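Local coordinates for protein CRISPR-associated endonuclease Cas9 (Campylobacter jejuni subsp. jejuni serotype O:2, PDB 5X2H) that cleaves DNA targets matched by a guide RNA, serving as the RNA-guided endonuclease of an adaptive bacterial defence against viruses and plasmids, at residues T256-A261 against S403-K408; N264-F269 against D357-A362; E446-D451 against K503-F508. All blocks are in the same frame, centred on the assembly; numbering follows the deposited sequence.

How the contacts relate
Contacts 1 and 2 are neighbours, with centres about 12 Å apart. Contact 2 is nested inside the chain loop that contact 1 closes. Helix 404-415 links them: its F404 and L407 serve contact 1 and also pack on S265, N359 and L267 of contact 2. Together they join the loop before helix 266-288, the start of that helix, helix 355-367 and helix 404-415. Contact 3 comes later in the chain. Its centre lies about 22 Å from that of contact 1 and about 33 Å from that of contact 2. It touches neither. It ties a loop to helix 493-505, in the RuvC part. Contacts 1 and 3 both bring their loops up to DNA chain C.

Contact 1: residues T256-A261 against S403-K408; sequences TDEKRA and SFKALK. With nucleotides of chain C.
The methyl group of A261 packs against F404 and L407 at the start of helix 404-415. A261 CB lies 3.6 Å from F404 CD1 and 3.7 Å from L407 CD1. A261 CA sits over one face of the F404 ring. The CB atoms of E258 and S403 also touch. No direct hydrogen bond joins the two segments.

A water carries the polar link. It donates to E258 OE1 and accepts from K405 N, bridging the loop to the first turn of the helix. Directly, K259 O takes a CH...O contact from S403 CA and lies 3.1 Å from S403 CB. S403 is the N-cap. With chi1 at 62°, S403 OG lies between the backbone N and the carbonyl carbon and accepts a weak bond from A406 N at 3.3 Å.

R260 turns away, toward DNA. Its chain, extended from CG to NE, carries the guanidinium to two consecutive phosphates of chain C. R260 NH2 donates to OP1 of DC19 of chain C at 2.7 Å, and R260 NH1 to OP2 of the same nucleotide at 3.0 Å. A weak third bond runs from R260 NH1 to OP1 of DA18. NE is held by N251 O.

The loop thus meets the N-cap of helix 404-415, while R260 grips the DNA backbone, a contact independent of sequence. L407 also packs on L267 and F271 of helix 266-288.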
# COMPACT_ATOMS: atom_id res chain seq x y z
N THR A 256 7.32 -7.38 -25.28
CA THR A 256 6.53 -7.20 -24.06
C THR A 256 6.26 -8.51 -23.33
O THR A 256 5.90 -8.48 -22.15
CB THR A 256 5.20 -6.51 -24.40
OG1 THR A 256 4.49 -7.30 -25.36
CG2 THR A 256 5.46 -5.13 -24.97
N ASP A 257 6.42 -9.65 -24.00
CA ASP A 257 6.20 -10.95 -23.38
C ASP A 257 7.44 -11.50 -22.71
O ASP A 257 7.41 -12.64 -22.21
CB ASP A 257 5.68 -11.95 -24.42
CG ASP A 257 4.35 -11.53 -25.02
OD1 ASP A 257 3.59 -10.81 -24.34
OD2 ASP A 257 4.06 -11.93 -26.17
N GLU A 258 8.54 -10.75 -22.68
CA GLU A 258 9.79 -11.20 -22.09
C GLU A 258 10.12 -10.33 -20.89
O GLU A 258 9.90 -9.12 -20.90
CB GLU A 258 10.94 -11.13 -23.11
CG GLU A 258 10.69 -11.93 -24.38
CD GLU A 258 11.02 -13.40 -24.22
OE1 GLU A 258 11.90 -13.73 -23.40
OE2 GLU A 258 10.39 -14.23 -24.91
N LYS A 259 10.65 -10.96 -19.84
CA LYS A 259 11.04 -10.22 -18.65
C LYS A 259 12.30 -9.41 -18.92
O LYS A 259 13.08 -9.69 -19.83
CB LYS A 259 11.26 -11.17 -17.47
CG LYS A 259 10.05 -12.00 -17.10
CD LYS A 259 8.81 -11.14 -16.91
CE LYS A 259 8.59 -10.78 -15.45
NZ LYS A 259 7.35 -9.98 -15.28
N ARG A 260 12.49 -8.37 -18.10
CA ARG A 260 13.70 -7.57 -18.21
C ARG A 260 14.92 -8.37 -17.79
O ARG A 260 14.83 -9.30 -16.98
CB ARG A 260 13.56 -6.30 -17.36
CG ARG A 260 12.55 -5.32 -17.91
CD ARG A 260 12.25 -4.20 -16.93
NE ARG A 260 11.32 -3.24 -17.50
CZ ARG A 260 10.83 -2.19 -16.85
NH1 ARG A 260 11.17 -1.96 -15.59
NH2 ARG A 260 9.99 -1.37 -17.47
N ALA A 261 16.07 -8.01 -18.35
CA ALA A 261 17.28 -8.76 -18.07
C ALA A 261 17.94 -8.25 -16.78
O ALA A 261 17.98 -7.04 -16.54
CB ALA A 261 18.27 -8.64 -19.22
N SER A 403 15.06 -7.09 -22.54
CA SER A 403 15.16 -8.50 -22.21
C SER A 403 16.46 -9.11 -22.73
O SER A 403 17.24 -8.49 -23.46
CB SER A 403 13.97 -9.26 -22.80
OG SER A 403 13.96 -9.18 -24.21
N PHE A 404 16.69 -10.37 -22.34
CA PHE A 404 17.78 -11.15 -22.92
C PHE A 404 17.59 -11.36 -24.41
O PHE A 404 18.56 -11.40 -25.17
CB PHE A 404 17.88 -12.51 -22.22
CG PHE A 404 18.66 -12.49 -20.94
CD1 PHE A 404 19.66 -11.55 -20.74
CD2 PHE A 404 18.40 -13.41 -19.94
CE1 PHE A 404 20.38 -11.54 -19.56
CE2 PHE A 404 19.11 -13.39 -18.76
CZ PHE A 404 20.11 -12.46 -18.57
N LYS A 405 16.33 -11.50 -24.86
CA LYS A 405 16.07 -11.71 -26.28
C LYS A 405 16.53 -10.51 -27.10
O LYS A 405 17.11 -10.67 -28.18
CB LYS A 405 14.58 -11.98 -26.49
CG LYS A 405 14.22 -12.40 -27.90
CD LYS A 405 12.73 -12.60 -28.06
CE LYS A 405 12.39 -13.18 -29.42
NZ LYS A 405 10.93 -13.30 -29.64
N ALA A 406 16.28 -9.30 -26.60
CA ALA A 406 16.74 -8.11 -27.31
C ALA A 406 18.25 -7.94 -27.18
O ALA A 406 18.89 -7.44 -28.12
CB ALA A 406 16.02 -6.87 -26.78
N LEU A 407 18.83 -8.34 -26.05
CA LEU A 407 20.27 -8.23 -25.87
C LEU A 407 21.02 -9.16 -26.82
O LEU A 407 22.08 -8.81 -27.34
CB LEU A 407 20.65 -8.52 -24.42
CG LEU A 407 20.26 -7.47 -23.39
CD1 LEU A 407 20.60 -7.94 -21.98
CD2 LEU A 407 20.94 -6.15 -23.69
N LYS A 408 20.48 -10.36 -27.06
CA LYS A 408 21.11 -11.30 -27.97
C LYS A 408 21.19 -10.76 -29.39
O LYS A 408 22.03 -11.22 -30.17
CB LYS A 408 20.35 -12.63 -27.97
CG LYS A 408 20.65 -13.53 -26.79
CD LYS A 408 19.64 -14.67 -26.71
CE LYS A 408 20.27 -15.91 -26.10
NZ LYS A 408 21.30 -16.49 -27.01
P DC C 19 8.66 0.60 -14.84
OP1 DC C 19 8.29 0.28 -16.24
OP2 DC C 19 10.09 0.65 -14.45
O5' DC C 19 7.99 2.00 -14.45
C5' DC C 19 8.80 3.10 -14.08
C4' DC C 19 8.02 4.05 -13.19
O4' DC C 19 8.01 3.54 -11.83
C3' DC C 19 8.61 5.44 -13.08
O3' DC C 19 8.09 6.28 -14.10
C2' DC C 19 8.14 5.89 -11.70
C1' DC C 19 8.26 4.59 -10.92
N1 DC C 19 9.61 4.38 -10.30
C2 DC C 19 10.01 5.16 -9.22
O2 DC C 19 9.24 6.02 -8.77
N3 DC C 19 11.24 4.97 -8.68
C4 DC C 19 12.05 4.03 -9.18
N4 DC C 19 13.25 3.88 -8.62
C5 DC C 19 11.67 3.22 -10.29
C6 DC C 19 10.45 3.43 -10.81
P DA C 18 11.54 -3.61 -12.11
OP1 DA C 18 11.50 -4.19 -13.47
OP2 DA C 18 12.75 -2.90 -11.64
O5' DA C 18 10.30 -2.62 -11.94
C5' DA C 18 8.99 -3.05 -12.31
C4' DA C 18 7.97 -1.96 -12.02
O4' DA C 18 7.84 -1.80 -10.58
C3' DA C 18 8.36 -0.59 -12.54
O3' DA C 18 7.93 -0.45 -13.88
C2' DA C 18 7.58 0.33 -11.60
C1' DA C 18 7.66 -0.42 -10.27
N9 DA C 18 8.75 0.01 -9.40
C8 DA C 18 9.97 -0.60 -9.25
N7 DA C 18 10.76 0.01 -8.39
C5 DA C 18 10.00 1.08 -7.94
C6 DA C 18 10.27 2.11 -7.01
N6 DA C 18 11.42 2.22 -6.34
N1 DA C 18 9.29 3.03 -6.80
C2 DA C 18 8.14 2.91 -7.47
N3 DA C 18 7.78 1.99 -8.36
C4 DA C 18 8.76 1.09 -8.56
O HOH W 1 14.59 -12.62 -22.87

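Contact 2: residues N264-F269 against D357-A362; sequences NSPLAF and DLNEIA
P266 and L267 meet L358 and N359 where the N-terminus of helix 266-288 packs on the side of helix 355-367. This is helix-to-helix packing with a side-chain bond to a backbone N-H of the first turn.

The polar link is the hydrogen bond from L267 N to N359 OD1, 3.0 Å long and fairly straight, at 161°. The donor lies in the carbonyl plane of the amide, with a C=O...N angle of 153°. N359 CG lies beside the backbone N, anti to the carbonyl carbon (chi1 -60°), which sets it against L267 CB. S265 is the N-cap of helix 266-288. S265 OG accepts from A268 N at 3.2 Å and is also hydrogen-bonded to P262 O. N359 and S265 therefore occupy two different N-H groups of the same first turn.

P266 crosses L358 at about a right angle, with P266 CG 4.0 Å from L358 CB. One turn further along helix 355-367, the methyl of A362 packs on S265 CA. Y341 of helix 336-344 covers P266 and A362, while F404 of helix 404-415 packs on S265 and N359.

N359 OD1 is closely surrounded: besides the L267 N-H, it lies 3.2 Å from L267 CB and 3.5 Å from P266 CD.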
# COMPACT_ATOMS: atom_id res chain seq x y z
N ASN A 264 23.28 -7.80 -13.61
CA ASN A 264 24.53 -8.48 -13.31
C ASN A 264 24.77 -9.71 -14.17
O ASN A 264 25.61 -10.54 -13.83
CB ASN A 264 24.60 -8.85 -11.83
CG ASN A 264 24.73 -7.63 -10.93
OD1 ASN A 264 25.84 -7.15 -10.70
ND2 ASN A 264 23.61 -7.13 -10.44
N SER A 265 24.05 -9.85 -15.28
CA SER A 265 24.33 -10.94 -16.20
C SER A 265 25.47 -10.54 -17.14
O SER A 265 25.70 -9.35 -17.38
CB SER A 265 23.09 -11.29 -17.01
OG SER A 265 22.72 -10.23 -17.86
N PRO A 266 26.21 -11.52 -17.67
CA PRO A 266 27.30 -11.19 -18.61
C PRO A 266 26.82 -10.39 -19.81
O PRO A 266 27.49 -9.43 -20.21
CB PRO A 266 27.85 -12.56 -19.01
CG PRO A 266 27.49 -13.46 -17.88
CD PRO A 266 26.17 -12.96 -17.36
N LEU A 267 25.68 -10.75 -20.39
CA LEU A 267 25.13 -9.99 -21.51
C LEU A 267 24.87 -8.55 -21.12
O LEU A 267 25.23 -7.62 -21.86
CB LEU A 267 23.85 -10.65 -22.02
CG LEU A 267 23.86 -11.23 -23.43
CD1 LEU A 267 22.46 -11.68 -23.82
CD2 LEU A 267 24.41 -10.22 -24.43
N ALA A 268 24.25 -8.33 -19.96
CA ALA A 268 23.96 -6.98 -19.50
C ALA A 268 25.24 -6.20 -19.21
O ALA A 268 25.34 -5.02 -19.55
CB ALA A 268 23.06 -7.01 -18.27
N PHE A 269 26.21 -6.85 -18.56
CA PHE A 269 27.52 -6.23 -18.40
C PHE A 269 28.12 -5.86 -19.75
O PHE A 269 28.66 -4.76 -19.93
CB PHE A 269 28.46 -7.16 -17.64
CG PHE A 269 28.25 -7.17 -16.15
CD1 PHE A 269 27.80 -6.03 -15.50
CD2 PHE A 269 28.49 -8.31 -15.41
CE1 PHE A 269 27.60 -6.03 -14.13
CE2 PHE A 269 28.29 -8.32 -14.04
CZ PHE A 269 27.85 -7.17 -13.40
N ASP A 357 23.49 -20.41 -20.21
CA ASP A 357 23.41 -20.83 -18.82
C ASP A 357 24.01 -19.79 -17.88
O ASP A 357 23.56 -19.66 -16.74
CB ASP A 357 24.11 -22.18 -18.64
CG ASP A 357 23.46 -23.29 -19.43
OD1 ASP A 357 22.22 -23.24 -19.61
OD2 ASP A 357 24.17 -24.21 -19.87
N LEU A 358 25.02 -19.04 -18.34
CA LEU A 358 25.60 -17.99 -17.52
C LEU A 358 24.59 -16.89 -17.25
O LEU A 358 24.42 -16.45 -16.10
CB LEU A 358 26.85 -17.43 -18.20
CG LEU A 358 28.17 -17.57 -17.44
CD1 LEU A 358 28.41 -19.03 -17.06
CD2 LEU A 358 29.32 -17.04 -18.28
N ASN A 359 23.90 -16.42 -18.29
CA ASN A 359 22.86 -15.42 -18.11
C ASN A 359 21.69 -15.97 -17.30
O ASN A 359 21.07 -15.24 -16.52
CB ASN A 359 22.37 -14.91 -19.46
CG ASN A 359 23.48 -14.27 -20.28
OD1 ASN A 359 23.91 -13.15 -19.98
ND2 ASN A 359 23.93 -14.96 -21.31
N GLU A 360 21.39 -17.26 -17.46
CA GLU A 360 20.32 -17.87 -16.68
C GLU A 360 20.71 -18.02 -15.21
O GLU A 360 19.85 -17.99 -14.33
CB GLU A 360 19.95 -19.23 -17.27
CG GLU A 360 18.47 -19.43 -17.53
CD GLU A 360 17.85 -18.28 -18.31
OE1 GLU A 360 16.85 -17.71 -17.83
OE2 GLU A 360 18.38 -17.94 -19.39
N ILE A 361 22.01 -18.17 -14.93
CA ILE A 361 22.47 -18.28 -13.55
C ILE A 361 22.32 -16.94 -12.84
O ILE A 361 21.84 -16.87 -11.70
CB ILE A 361 23.92 -18.78 -13.50
CG1 ILE A 361 23.97 -20.30 -13.72
CG2 ILE A 361 24.58 -18.42 -12.18
CD1 ILE A 361 25.37 -20.83 -13.93
N ALA A 362 22.72 -15.85 -13.50
CA ALA A 362 22.61 -14.53 -12.90
C ALA A 362 21.15 -14.18 -12.60
O ALA A 362 20.85 -13.54 -11.59
CB ALA A 362 23.24 -13.47 -13.80

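Contact 3: residues E446-D451 against K503-F508; sequences ETYYKD and KDYLDF. With nucleotides of chain C.
Y448 and Y449 both donate their hydroxyls to one carboxylate oxygen, OD2 of D504, on helix 493-505. Y448 and Y449 are the two central residues of a type I beta turn from T447 to K450. The bond from Y449 OH to D504 OD2 is modelled as very short, 2.5 Å, so its exact length is doubtful. Y448 OH, 3.1 Å from D504 OD2, approaches from above the carboxylate plane. The Y449 ring is 27° from that plane, the Y448 ring 69°. Two hydroxyl donors, with K503 NZ at long range from OD1, would probably favour the charged form of D504.

Y505 packs against Y448 and T447. Y505 OH lies over the centre of the Y448 ring, 3.1 Å above its plane, and is nearest Y448 CE2. Y448 CG sits between the backbone N and the carbonyl carbon (chi1 37°), within contact of Y505 OH. Y505 OH also accepts a weak bond from Y448 N. On one face of the Y505 ring, T447 CG2 makes a CH-pi contact, 3.6 Å from the centroid. The Y448 and Y505 rings meet obliquely.

The next shell holds these groups in place. T447 OG1 accepts from Y449 N, an ST turn, and is also bonded to F444 O. Y448 OH has a second partner in N434 N. N434 ND2 and K437 NZ bind backbone oxygens of this helix, so an earlier part of the same connection also fastens to it. Y449 packs on L497 and N500 of that helix.

Just past the turn, D451 O comes within 3.5 Å of O3' of DA18 of chain C.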
# COMPACT_ATOMS: atom_id res chain seq x y z
N GLU A 446 -5.52 -2.80 -18.98
CA GLU A 446 -5.29 -3.58 -20.19
C GLU A 446 -4.28 -2.95 -21.13
O GLU A 446 -4.06 -3.49 -22.23
CB GLU A 446 -6.62 -3.80 -20.92
CG GLU A 446 -7.75 -4.26 -20.02
CD GLU A 446 -7.43 -5.55 -19.30
OE1 GLU A 446 -7.63 -6.63 -19.89
OE2 GLU A 446 -6.96 -5.50 -18.14
N THR A 447 -3.66 -1.85 -20.74
CA THR A 447 -2.62 -1.20 -21.54
C THR A 447 -1.25 -1.59 -21.03
O THR A 447 -1.09 -2.07 -19.90
CB THR A 447 -2.78 0.32 -21.51
OG1 THR A 447 -2.34 0.82 -20.24
CG2 THR A 447 -4.23 0.72 -21.73
N TYR A 448 -0.23 -1.38 -21.87
CA TYR A 448 1.13 -1.66 -21.43
C TYR A 448 1.67 -0.60 -20.48
O TYR A 448 2.81 -0.73 -20.02
CB TYR A 448 2.07 -1.82 -22.63
CG TYR A 448 1.76 -0.89 -23.79
CD1 TYR A 448 1.84 0.48 -23.64
CD2 TYR A 448 1.41 -1.40 -25.03
CE1 TYR A 448 1.56 1.33 -24.69
CE2 TYR A 448 1.13 -0.56 -26.09
CZ TYR A 448 1.21 0.80 -25.91
OH TYR A 448 0.94 1.65 -26.96
N TYR A 449 0.90 0.45 -20.19
CA TYR A 449 1.26 1.41 -19.16
C TYR A 449 0.93 0.92 -17.76
O TYR A 449 1.24 1.63 -16.79
CB TYR A 449 0.56 2.75 -19.40
CG TYR A 449 0.95 3.46 -20.67
CD1 TYR A 449 2.18 4.10 -20.79
CD2 TYR A 449 0.07 3.53 -21.75
CE1 TYR A 449 2.53 4.76 -21.95
CE2 TYR A 449 0.41 4.19 -22.91
CZ TYR A 449 1.65 4.81 -23.00
OH TYR A 449 1.99 5.47 -24.16
N LYS A 450 0.32 -0.25 -17.62
CA LYS A 450 -0.21 -0.68 -16.33
C LYS A 450 0.91 -0.95 -15.33
O LYS A 450 0.89 -0.43 -14.21
CB LYS A 450 -1.09 -1.91 -16.49
CG LYS A 450 -1.56 -2.49 -15.17
CD LYS A 450 -2.31 -1.44 -14.35
CE LYS A 450 -2.41 -1.84 -12.89
NZ LYS A 450 -1.07 -1.86 -12.22
N ASP A 451 1.89 -1.77 -15.72
CA ASP A 451 2.95 -2.16 -14.80
C ASP A 451 3.78 -0.98 -14.31
O ASP A 451 4.52 -1.12 -13.34
CB ASP A 451 3.86 -3.19 -15.46
CG ASP A 451 3.10 -4.40 -15.97
OD1 ASP A 451 1.96 -4.62 -15.51
OD2 ASP A 451 3.65 -5.13 -16.82
N LYS A 503 -3.82 9.00 -26.22
CA LYS A 503 -3.54 9.03 -27.65
C LYS A 503 -3.09 7.68 -28.19
O LYS A 503 -3.12 7.47 -29.41
CB LYS A 503 -2.49 10.09 -27.98
CG LYS A 503 -1.09 9.83 -27.44
CD LYS A 503 -0.13 10.88 -28.00
CE LYS A 503 1.17 10.94 -27.21
NZ LYS A 503 2.02 9.73 -27.36
N ASP A 504 -2.68 6.75 -27.32
CA ASP A 504 -2.29 5.43 -27.78
C ASP A 504 -3.48 4.50 -27.98
O ASP A 504 -3.36 3.51 -28.71
CB ASP A 504 -1.32 4.77 -26.80
CG ASP A 504 0.11 5.27 -26.96
OD1 ASP A 504 0.33 6.19 -27.78
OD2 ASP A 504 1.00 4.72 -26.28
N TYR A 505 -4.63 4.78 -27.36
CA TYR A 505 -5.73 3.83 -27.31
C TYR A 505 -7.09 4.38 -27.72
O TYR A 505 -8.02 3.58 -27.85
CB TYR A 505 -5.84 3.22 -25.91
CG TYR A 505 -4.73 2.25 -25.58
CD1 TYR A 505 -4.87 0.90 -25.86
CD2 TYR A 505 -3.55 2.69 -25.01
CE1 TYR A 505 -3.86 0.01 -25.57
CE2 TYR A 505 -2.53 1.80 -24.71
CZ TYR A 505 -2.69 0.46 -25.00
OH TYR A 505 -1.69 -0.43 -24.71
N LEU A 506 -7.24 5.68 -27.91
CA LEU A 506 -8.53 6.26 -28.26
C LEU A 506 -8.55 6.70 -29.71
O LEU A 506 -7.58 7.30 -30.20
CB LEU A 506 -8.87 7.45 -27.35
CG LEU A 506 -10.32 7.93 -27.41
CD1 LEU A 506 -11.24 6.93 -26.73
CD2 LEU A 506 -10.47 9.31 -26.79
N ASP A 507 -9.65 6.41 -30.40
CA ASP A 507 -9.83 6.83 -31.78
C ASP A 507 -10.61 8.14 -31.82
O ASP A 507 -11.67 8.25 -31.19
CB ASP A 507 -10.58 5.75 -32.58
CG ASP A 507 -10.59 6.03 -34.07
OD1 ASP A 507 -9.76 6.84 -34.53
OD2 ASP A 507 -11.43 5.44 -34.77
N PHE A 508 -10.08 9.12 -32.54
CA PHE A 508 -10.65 10.46 -32.60
C PHE A 508 -11.31 10.70 -33.96
O PHE A 508 -11.18 9.91 -34.90
CB PHE A 508 -9.58 11.52 -32.35
CG PHE A 508 -9.11 11.58 -30.92
CD1 PHE A 508 -8.10 10.75 -30.47
CD2 PHE A 508 -9.68 12.48 -30.04
CE1 PHE A 508 -7.67 10.82 -29.16
CE2 PHE A 508 -9.26 12.55 -28.72
CZ PHE A 508 -8.25 11.71 -28.28
P DA C 18 11.54 -3.61 -12.11
OP1 DA C 18 11.50 -4.19 -13.47
OP2 DA C 18 12.75 -2.90 -11.64
O5' DA C 18 10.30 -2.62 -11.94
C5' DA C 18 8.99 -3.05 -12.31
C4' DA C 18 7.97 -1.96 -12.02
O4' DA C 18 7.84 -1.80 -10.58
C3' DA C 18 8.36 -0.59 -12.54
O3' DA C 18 7.93 -0.45 -13.88
C2' DA C 18 7.58 0.33 -11.60
C1' DA C 18 7.66 -0.42 -10.27
N9 DA C 18 8.75 0.01 -9.40
C8 DA C 18 9.97 -0.60 -9.25
N7 DA C 18 10.76 0.01 -8.39
C5 DA C 18 10.00 1.08 -7.94
C6 DA C 18 10.27 2.11 -7.01
N6 DA C 18 11.42 2.22 -6.34
N1 DA C 18 9.29 3.03 -6.80
C2 DA C 18 8.14 2.91 -7.47
N3 DA C 18 7.78 1.99 -8.36
C4 DA C 18 8.76 1.09 -8.56